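PDB 1EE8: MUTM (fpg) protein from Thermus thermophilus, which belongs to the MutM (Fpg) family, whose members combine a beta-rich N-terminal domain with a helical H2TH domain and a C-terminal zinc finger. Local coordinates for residues F130-F135 against E186-Y191; L18-R23 against L86-R91. One frame throughout, in Å; residues are numbered along the deposited sequence.

Contact 1: F130-F135 against E186-Y191; sequences FAFPGF and EARRLY
Y191 reaches from helix 184-203 and packs among F130, F132 and F135, with its CG anti to the backbone N (chi1 174°). At the root of the side chain, Y191 CB meets F132 CD2 at 3.8 Å and also touches the F135 ring. Farther out, Y191 CE1 lies 3.6 Å from F130 CE1; the F130 and Y191 rings are nearly parallel but slid apart, so they barely overlap. F132 CB sits over the centre of the Y191 ring, 4.2 Å from its centroid, and the F132 ring turns its edge to the Y191 face in a T-shaped pair with planes at 81°. At the tip, Y191 OH donates to F130 O at 2.7 Å and has a weak second bond to R195. R188 covers one face of the F132 ring: its CG stands 3.2 Å from F132 CZ, and its guanidinium, salt-bridged to E184, lies over F132 CE1 with the planes 21° apart. In the ring plane, F135 CE1 approaches A187 O at 3.7 Å. Four aromatic rings thus form a cluster that joins the start of helix 132-140 and the loop before it to helix 184-203 within the helical H2TH domain.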
ATOM      1  N   PHE A 130     -34.177   4.599  -2.644  1.00 38.72           N
ATOM      2  CA  PHE A 130     -34.847   3.376  -3.077  1.00 38.40           C
ATOM      3  C   PHE A 130     -36.298   3.767  -3.364  1.00 38.63           C
ATOM      4  O   PHE A 130     -37.109   3.880  -2.437  1.00 38.68           O
ATOM      5  CB  PHE A 130     -34.793   2.319  -1.971  1.00 38.17           C
ATOM      6  CG  PHE A 130     -35.360   0.984  -2.376  1.00 38.34           C
ATOM      7  CD1 PHE A 130     -36.230   0.300  -1.536  1.00 37.46           C
ATOM      8  CD2 PHE A 130     -35.022   0.411  -3.596  1.00 37.65           C
ATOM      9  CE1 PHE A 130     -36.754  -0.934  -1.906  1.00 37.14           C
ATOM     10  CE2 PHE A 130     -35.540  -0.819  -3.973  1.00 37.54           C
ATOM     11  CZ  PHE A 130     -36.410  -1.494  -3.127  1.00 37.79           C
ATOM     12  N   ALA A 131     -36.611   3.972  -4.644  1.00 37.74           N
ATOM     13  CA  ALA A 131     -37.948   4.392  -5.069  1.00 37.38           C
ATOM     14  C   ALA A 131     -38.717   3.336  -5.856  1.00 37.05           C
ATOM     15  O   ALA A 131     -38.136   2.550  -6.606  1.00 36.90           O
ATOM     16  CB  ALA A 131     -37.842   5.671  -5.894  1.00 37.76           C
ATOM     17  N   PHE A 132     -40.039   3.348  -5.698  1.00 36.23           N
ATOM     18  CA  PHE A 132     -40.904   2.379  -6.359  1.00 35.59           C
ATOM     19  C   PHE A 132     -40.892   2.402  -7.892  1.00 35.53           C
ATOM     20  O   PHE A 132     -40.864   1.346  -8.533  1.00 34.99           O
ATOM     21  CB  PHE A 132     -42.341   2.532  -5.842  1.00 35.73           C
ATOM     22  CG  PHE A 132     -43.295   1.534  -6.423  1.00 35.94           C
ATOM     23  CD1 PHE A 132     -44.169   1.898  -7.442  1.00 35.36           C
ATOM     24  CD2 PHE A 132     -43.272   0.210  -5.998  1.00 35.16           C
ATOM     25  CE1 PHE A 132     -45.003   0.959  -8.034  1.00 36.39           C
ATOM     26  CE2 PHE A 132     -44.099  -0.738  -6.584  1.00 36.54           C
ATOM     27  CZ  PHE A 132     -44.967  -0.367  -7.605  1.00 36.94           C
ATOM     28  N   PRO A 133     -40.922   3.597  -8.506  1.00 35.64           N
ATOM     29  CA  PRO A 133     -40.909   3.655  -9.971  1.00 35.86           C
ATOM     30  C   PRO A 133     -39.749   2.850 -10.559  1.00 35.22           C
ATOM     31  O   PRO A 133     -39.950   1.989 -11.419  1.00 36.04           O
ATOM     32  CB  PRO A 133     -40.787   5.152 -10.251  1.00 37.05           C
ATOM     33  CG  PRO A 133     -41.566   5.754  -9.107  1.00 36.64           C
ATOM     34  CD  PRO A 133     -41.051   4.946  -7.927  1.00 35.50           C
ATOM     35  N   GLY A 134     -38.539   3.137 -10.087  1.00 34.92           N
ATOM     36  CA  GLY A 134     -37.367   2.428 -10.568  1.00 34.15           C
ATOM     37  C   GLY A 134     -37.457   0.947 -10.250  1.00 34.59           C
ATOM     38  O   GLY A 134     -37.195   0.098 -11.106  1.00 33.44           O
ATOM     39  N   PHE A 135     -37.839   0.637  -9.013  1.00 34.43           N
ATOM     40  CA  PHE A 135     -37.975  -0.747  -8.576  1.00 34.79           C
ATOM     41  C   PHE A 135     -38.957  -1.483  -9.474  1.00 35.40           C
ATOM     42  O   PHE A 135     -38.649  -2.551 -10.008  1.00 34.40           O
ATOM     43  CB  PHE A 135     -38.447  -0.795  -7.113  1.00 34.47           C
ATOM     44  CG  PHE A 135     -38.712  -2.190  -6.605  1.00 34.12           C
ATOM     45  CD1 PHE A 135     -40.015  -2.622  -6.363  1.00 34.14           C
ATOM     46  CD2 PHE A 135     -37.659  -3.078  -6.386  1.00 33.71           C
ATOM     47  CE1 PHE A 135     -40.268  -3.921  -5.907  1.00 33.46           C
ATOM     48  CE2 PHE A 135     -37.898  -4.378  -5.933  1.00 34.25           C
ATOM     49  CZ  PHE A 135     -39.208  -4.799  -5.693  1.00 33.88           C
ATOM     50  N   GLU A 186     -48.965  -5.806  -6.835  1.00 31.24           N
ATOM     51  CA  GLU A 186     -48.130  -6.867  -6.301  1.00 30.72           C
ATOM     52  C   GLU A 186     -46.729  -6.312  -6.046  1.00 30.28           C
ATOM     53  O   GLU A 186     -46.115  -6.591  -5.010  1.00 29.94           O
ATOM     54  CB  GLU A 186     -48.099  -8.052  -7.275  1.00 31.58           C
ATOM     55  CG  GLU A 186     -49.379  -8.889  -7.229  1.00 32.12           C
ATOM     56  CD  GLU A 186     -49.392 -10.040  -8.215  1.00 33.64           C
ATOM     57  OE1 GLU A 186     -50.037 -11.066  -7.904  1.00 34.09           O
ATOM     58  OE2 GLU A 186     -48.781  -9.925  -9.303  1.00 34.50           O
ATOM     59  N   ALA A 187     -46.240  -5.499  -6.978  1.00 29.60           N
ATOM     60  CA  ALA A 187     -44.921  -4.890  -6.848  1.00 29.47           C
ATOM     61  C   ALA A 187     -44.870  -3.955  -5.650  1.00 29.46           C
ATOM     62  O   ALA A 187     -43.855  -3.881  -4.961  1.00 29.52           O
ATOM     63  CB  ALA A 187     -44.558  -4.127  -8.117  1.00 28.49           C
ATOM     64  N   ARG A 188     -45.954  -3.228  -5.403  1.00 29.93           N
ATOM     65  CA  ARG A 188     -45.980  -2.323  -4.258  1.00 29.44           C
ATOM     66  C   ARG A 188     -45.919  -3.101  -2.935  1.00 27.96           C
ATOM     67  O   ARG A 188     -45.341  -2.625  -1.957  1.00 26.34           O
ATOM     68  CB  ARG A 188     -47.230  -1.430  -4.285  1.00 32.35           C
ATOM     69  CG  ARG A 188     -47.124  -0.229  -5.232  1.00 35.17           C
ATOM     70  CD  ARG A 188     -47.945   0.965  -4.731  1.00 39.80           C
ATOM     71  NE  ARG A 188     -47.776   2.160  -5.566  1.00 42.64           N
ATOM     72  CZ  ARG A 188     -48.285   2.305  -6.788  1.00 42.93           C
ATOM     73  NH1 ARG A 188     -49.004   1.332  -7.329  1.00 44.10           N
ATOM     74  NH2 ARG A 188     -48.067   3.419  -7.474  1.00 43.67           N
ATOM     75  N   ARG A 189     -46.521  -4.289  -2.897  1.00 27.09           N
ATOM     76  CA  ARG A 189     -46.489  -5.097  -1.678  1.00 26.63           C
ATOM     77  C   ARG A 189     -45.065  -5.580  -1.413  1.00 25.78           C
ATOM     78  O   ARG A 189     -44.582  -5.535  -0.282  1.00 25.62           O
ATOM     79  CB  ARG A 189     -47.408  -6.313  -1.794  1.00 27.43           C
ATOM     80  CG  ARG A 189     -48.883  -6.006  -1.704  1.00 28.79           C
ATOM     81  CD  ARG A 189     -49.608  -7.109  -0.947  1.00 28.64           C
ATOM     82  NE  ARG A 189     -49.456  -8.420  -1.570  1.00 27.54           N
ATOM     83  CZ  ARG A 189     -50.101  -8.812  -2.661  1.00 28.91           C
ATOM     84  NH1 ARG A 189     -49.895 -10.028  -3.150  1.00 29.10           N
ATOM     85  NH2 ARG A 189     -50.960  -7.992  -3.258  1.00 29.58           N
ATOM     86  N   LEU A 190     -44.402  -6.043  -2.467  1.00 25.68           N
ATOM     87  CA  LEU A 190     -43.036  -6.530  -2.354  1.00 26.10           C
ATOM     88  C   LEU A 190     -42.098  -5.389  -1.955  1.00 27.04           C
ATOM     89  O   LEU A 190     -41.157  -5.581  -1.177  1.00 27.98           O
ATOM     90  CB  LEU A 190     -42.596  -7.149  -3.682  1.00 26.29           C
ATOM     91  CG  LEU A 190     -41.212  -7.806  -3.709  1.00 26.28           C
ATOM     92  CD1 LEU A 190     -41.072  -8.757  -2.529  1.00 26.51           C
ATOM     93  CD2 LEU A 190     -41.024  -8.546  -5.021  1.00 25.34           C
ATOM     94  N   TYR A 191     -42.369  -4.198  -2.483  1.00 27.20           N
ATOM     95  CA  TYR A 191     -41.569  -3.011  -2.186  1.00 26.12           C
ATOM     96  C   TYR A 191     -41.648  -2.685  -0.705  1.00 26.29           C
ATOM     97  O   TYR A 191     -40.635  -2.458  -0.051  1.00 26.65           O
ATOM     98  CB  TYR A 191     -42.084  -1.813  -2.996  1.00 26.94           C
ATOM     99  CG  TYR A 191     -41.417  -0.488  -2.672  1.00 28.53           C
ATOM    100  CD1 TYR A 191     -40.157  -0.170  -3.182  1.00 30.23           C
ATOM    101  CD2 TYR A 191     -42.046   0.444  -1.848  1.00 29.93           C
ATOM    102  CE1 TYR A 191     -39.540   1.044  -2.880  1.00 30.92           C
ATOM    103  CE2 TYR A 191     -41.443   1.658  -1.540  1.00 31.30           C
ATOM    104  CZ  TYR A 191     -40.189   1.954  -2.061  1.00 32.92           C
ATOM    105  OH  TYR A 191     -39.593   3.162  -1.770  1.00 33.18           O
TER

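Contact 2: L18-R23 against L86-R91; sequences LGQTLR and LVLEGR
L22 and L88 face each other as an antiparallel, non-hydrogen-bonded pair where strands 21-26 and 82-88 lie side by side. Their side chains share the buried face of the sheet, and L22 CD1 does the touching, 3.6 Å from L88 CD1 and 3.8 Å from L86 CB. L58 and F56 of strand 53-58 and V17 of helix 3-17 add to this apolar side. Residues 21-23 and 86-88 run at 126° to each other, and both of their cross-strand hydrogen bonds, R23 N to V87 O and E89 N to T21 O, are weak; L88 CA also comes 3.2 Å from T21 O in a CA-H...O contact.

The other side is polar and more open to solvent. E89 OE1 accepts from T21 OG1 at 3.1 Å and from T21 N at 3.2 Å, the hydroxyl coming nearly along the C-O axis. Q20 OE1 takes the G90 N-H at 2.8 Å. R23 lays its guanidinium over E89 CA, yet R23 NH2 remains 5.7 Å from E89 OE2, so no salt bridge closes. Two neutral donors of T21 hold E89 OE1, and a long, weak ion pair to R43 adds to them, which would be consistent with a charged carboxylate, while the leucines supply the apolar grip.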
ATOM      1  N   LEU A  18     -14.217   4.587  15.838  1.00 27.91           N
ATOM      2  CA  LEU A  18     -14.200   5.957  15.344  1.00 29.14           C
ATOM      3  C   LEU A  18     -13.060   6.773  15.954  1.00 28.69           C
ATOM      4  O   LEU A  18     -12.900   6.821  17.171  1.00 28.22           O
ATOM      5  CB  LEU A  18     -15.545   6.626  15.635  1.00 30.82           C
ATOM      6  CG  LEU A  18     -16.444   7.001  14.453  1.00 33.06           C
ATOM      7  CD1 LEU A  18     -15.915   8.264  13.802  1.00 35.46           C
ATOM      8  CD2 LEU A  18     -16.511   5.866  13.451  1.00 33.37           C
ATOM      9  N   GLY A  19     -12.254   7.392  15.097  1.00 29.31           N
ATOM     10  CA  GLY A  19     -11.152   8.213  15.578  1.00 29.45           C
ATOM     11  C   GLY A  19      -9.908   7.475  16.036  1.00 29.75           C
ATOM     12  O   GLY A  19      -8.908   8.103  16.389  1.00 29.18           O
ATOM     13  N   GLN A  20      -9.963   6.148  16.030  1.00 28.73           N
ATOM     14  CA  GLN A  20      -8.829   5.325  16.446  1.00 28.46           C
ATOM     15  C   GLN A  20      -7.827   5.115  15.314  1.00 26.96           C
ATOM     16  O   GLN A  20      -8.198   5.048  14.140  1.00 24.81           O
ATOM     17  CB  GLN A  20      -9.323   3.952  16.919  1.00 31.44           C
ATOM     18  CG  GLN A  20     -10.152   3.974  18.189  1.00 35.85           C
ATOM     19  CD  GLN A  20      -9.334   3.627  19.414  1.00 38.60           C
ATOM     20  OE1 GLN A  20      -8.871   2.490  19.569  1.00 39.09           O
ATOM     21  NE2 GLN A  20      -9.141   4.608  20.291  1.00 39.75           N
ATOM     22  N   THR A  21      -6.555   4.997  15.671  1.00 25.34           N
ATOM     23  CA  THR A  21      -5.528   4.765  14.680  1.00 25.25           C
ATOM     24  C   THR A  21      -5.442   3.278  14.326  1.00 24.48           C
ATOM     25  O   THR A  21      -5.249   2.429  15.198  1.00 25.45           O
ATOM     26  CB  THR A  21      -4.140   5.220  15.179  1.00 26.95           C
ATOM     27  OG1 THR A  21      -4.129   6.645  15.340  1.00 28.00           O
ATOM     28  CG2 THR A  21      -3.062   4.820  14.181  1.00 26.38           C
ATOM     29  N   LEU A  22      -5.621   2.963  13.051  1.00 22.30           N
ATOM     30  CA  LEU A  22      -5.496   1.578  12.616  1.00 20.81           C
ATOM     31  C   LEU A  22      -3.991   1.388  12.425  1.00 21.39           C
ATOM     32  O   LEU A  22      -3.435   1.755  11.385  1.00 22.21           O
ATOM     33  CB  LEU A  22      -6.241   1.350  11.300  1.00 17.80           C
ATOM     34  CG  LEU A  22      -5.974   0.006  10.609  1.00 18.60           C
ATOM     35  CD1 LEU A  22      -6.446  -1.148  11.492  1.00 15.65           C
ATOM     36  CD2 LEU A  22      -6.687  -0.024   9.261  1.00 18.46           C
ATOM     37  N   ARG A  23      -3.332   0.841  13.444  1.00 20.84           N
ATOM     38  CA  ARG A  23      -1.884   0.631  13.407  1.00 21.62           C
ATOM     39  C   ARG A  23      -1.450  -0.429  12.402  1.00 21.41           C
ATOM     40  O   ARG A  23      -0.451  -0.268  11.702  1.00 21.64           O
ATOM     41  CB  ARG A  23      -1.370   0.252  14.795  1.00 22.89           C
ATOM     42  CG  ARG A  23      -1.558   1.342  15.845  1.00 26.51           C
ATOM     43  CD  ARG A  23      -1.085   0.870  17.212  1.00 30.74           C
ATOM     44  NE  ARG A  23      -1.021   1.964  18.181  1.00 36.05           N
ATOM     45  CZ  ARG A  23      -0.834   1.800  19.489  1.00 36.87           C
ATOM     46  NH1 ARG A  23      -0.693   0.581  19.999  1.00 38.39           N
ATOM     47  NH2 ARG A  23      -0.786   2.858  20.289  1.00 37.42           N
ATOM     48  N   LEU A  86      -7.289  -6.347  12.888  1.00 14.87           N
ATOM     49  CA  LEU A  86      -7.139  -4.917  12.687  1.00 16.69           C
ATOM     50  C   LEU A  86      -6.696  -4.424  14.055  1.00 18.29           C
ATOM     51  O   LEU A  86      -7.501  -4.349  14.985  1.00 19.20           O
ATOM     52  CB  LEU A  86      -8.477  -4.275  12.311  1.00 16.51           C
ATOM     53  CG  LEU A  86      -8.850  -4.176  10.829  1.00 18.82           C
ATOM     54  CD1 LEU A  86      -8.355  -5.387  10.082  1.00 21.36           C
ATOM     55  CD2 LEU A  86     -10.358  -4.012  10.683  1.00 19.13           C
ATOM     56  N   VAL A  87      -5.411  -4.123  14.178  1.00 19.08           N
ATOM     57  CA  VAL A  87      -4.849  -3.664  15.437  1.00 20.07           C
ATOM     58  C   VAL A  87      -4.987  -2.152  15.571  1.00 20.84           C
ATOM     59  O   VAL A  87      -4.315  -1.400  14.870  1.00 20.31           O
ATOM     60  CB  VAL A  87      -3.365  -4.051  15.527  1.00 19.90           C
ATOM     61  CG1 VAL A  87      -2.774  -3.580  16.839  1.00 18.32           C
ATOM     62  CG2 VAL A  87      -3.225  -5.567  15.376  1.00 20.54           C
ATOM     63  N   LEU A  88      -5.879  -1.725  16.460  1.00 21.70           N
ATOM     64  CA  LEU A  88      -6.115  -0.307  16.716  1.00 24.75           C
ATOM     65  C   LEU A  88      -5.327   0.110  17.946  1.00 26.26           C
ATOM     66  O   LEU A  88      -4.840  -0.734  18.697  1.00 27.72           O
ATOM     67  CB  LEU A  88      -7.600  -0.044  16.959  1.00 24.48           C
ATOM     68  CG  LEU A  88      -8.536  -0.004  15.749  1.00 26.34           C
ATOM     69  CD1 LEU A  88      -8.112  -0.993  14.685  1.00 25.69           C
ATOM     70  CD2 LEU A  88      -9.940  -0.288  16.234  1.00 24.97           C
ATOM     71  N   GLU A  89      -5.206   1.409  18.166  1.00 28.70           N
ATOM     72  CA  GLU A  89      -4.451   1.866  19.317  1.00 31.92           C
ATOM     73  C   GLU A  89      -5.144   1.446  20.608  1.00 31.63           C
ATOM     74  O   GLU A  89      -4.487   1.032  21.562  1.00 33.41           O
ATOM     75  CB  GLU A  89      -4.256   3.394  19.266  1.00 34.04           C
ATOM     76  CG  GLU A  89      -5.492   4.235  19.555  1.00 37.64           C
ATOM     77  CD  GLU A  89      -5.233   5.732  19.392  1.00 39.65           C
ATOM     78  OE1 GLU A  89      -5.105   6.199  18.237  1.00 40.85           O
ATOM     79  OE2 GLU A  89      -5.153   6.441  20.421  1.00 39.84           O
ATOM     80  N   GLY A  90      -6.471   1.514  20.629  1.00 30.85           N
ATOM     81  CA  GLY A  90      -7.204   1.155  21.829  1.00 30.09           C
ATOM     82  C   GLY A  90      -7.638  -0.295  21.953  1.00 29.96           C
ATOM     83  O   GLY A  90      -7.937  -0.762  23.055  1.00 29.47           O
ATOM     84  N   ARG A  91      -7.681  -1.012  20.834  1.00 28.01           N
ATOM     85  CA  ARG A  91      -8.092  -2.409  20.853  1.00 26.47           C
ATOM     86  C   ARG A  91      -7.842  -3.088  19.517  1.00 24.75           C
ATOM     87  O   ARG A  91      -7.279  -2.496  18.604  1.00 22.68           O
ATOM     88  CB  ARG A  91      -9.574  -2.528  21.194  1.00 27.66           C
ATOM     89  CG  ARG A  91     -10.486  -1.782  20.239  1.00 29.28           C
ATOM     90  CD  ARG A  91     -11.832  -2.467  20.131  1.00 30.89           C
ATOM     91  NE  ARG A  91     -12.468  -2.717  21.425  1.00 33.30           N
ATOM     92  CZ  ARG A  91     -12.936  -1.770  22.232  1.00 34.75           C
ATOM     93  NH1 ARG A  91     -12.839  -0.490  21.892  1.00 36.91           N
ATOM     94  NH2 ARG A  91     -13.526  -2.107  23.372  1.00 34.12           N
TER

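The two contacts lie on opposite sides of the chain's centre, with about 24 Å between their nearest atoms, and share no helix or strand. Contact 1 joins a helix start with its preceding loop to a second helix of the H2TH domain; contact 2 joins neighbouring strands in the sheet of the N-terminal domain, and closes before contact 1 opens along the chain. Both are partly buried, but they divide differently. In contact 1 aromatic faces and edges do most of the work, and one side-chain-to-backbone hydrogen bond crosses between the segments. In contact 2 a leucine layer backs the sheet, while backbone and side-chain hydrogen bonds gather toward the exposed turn that ends strand 82-88.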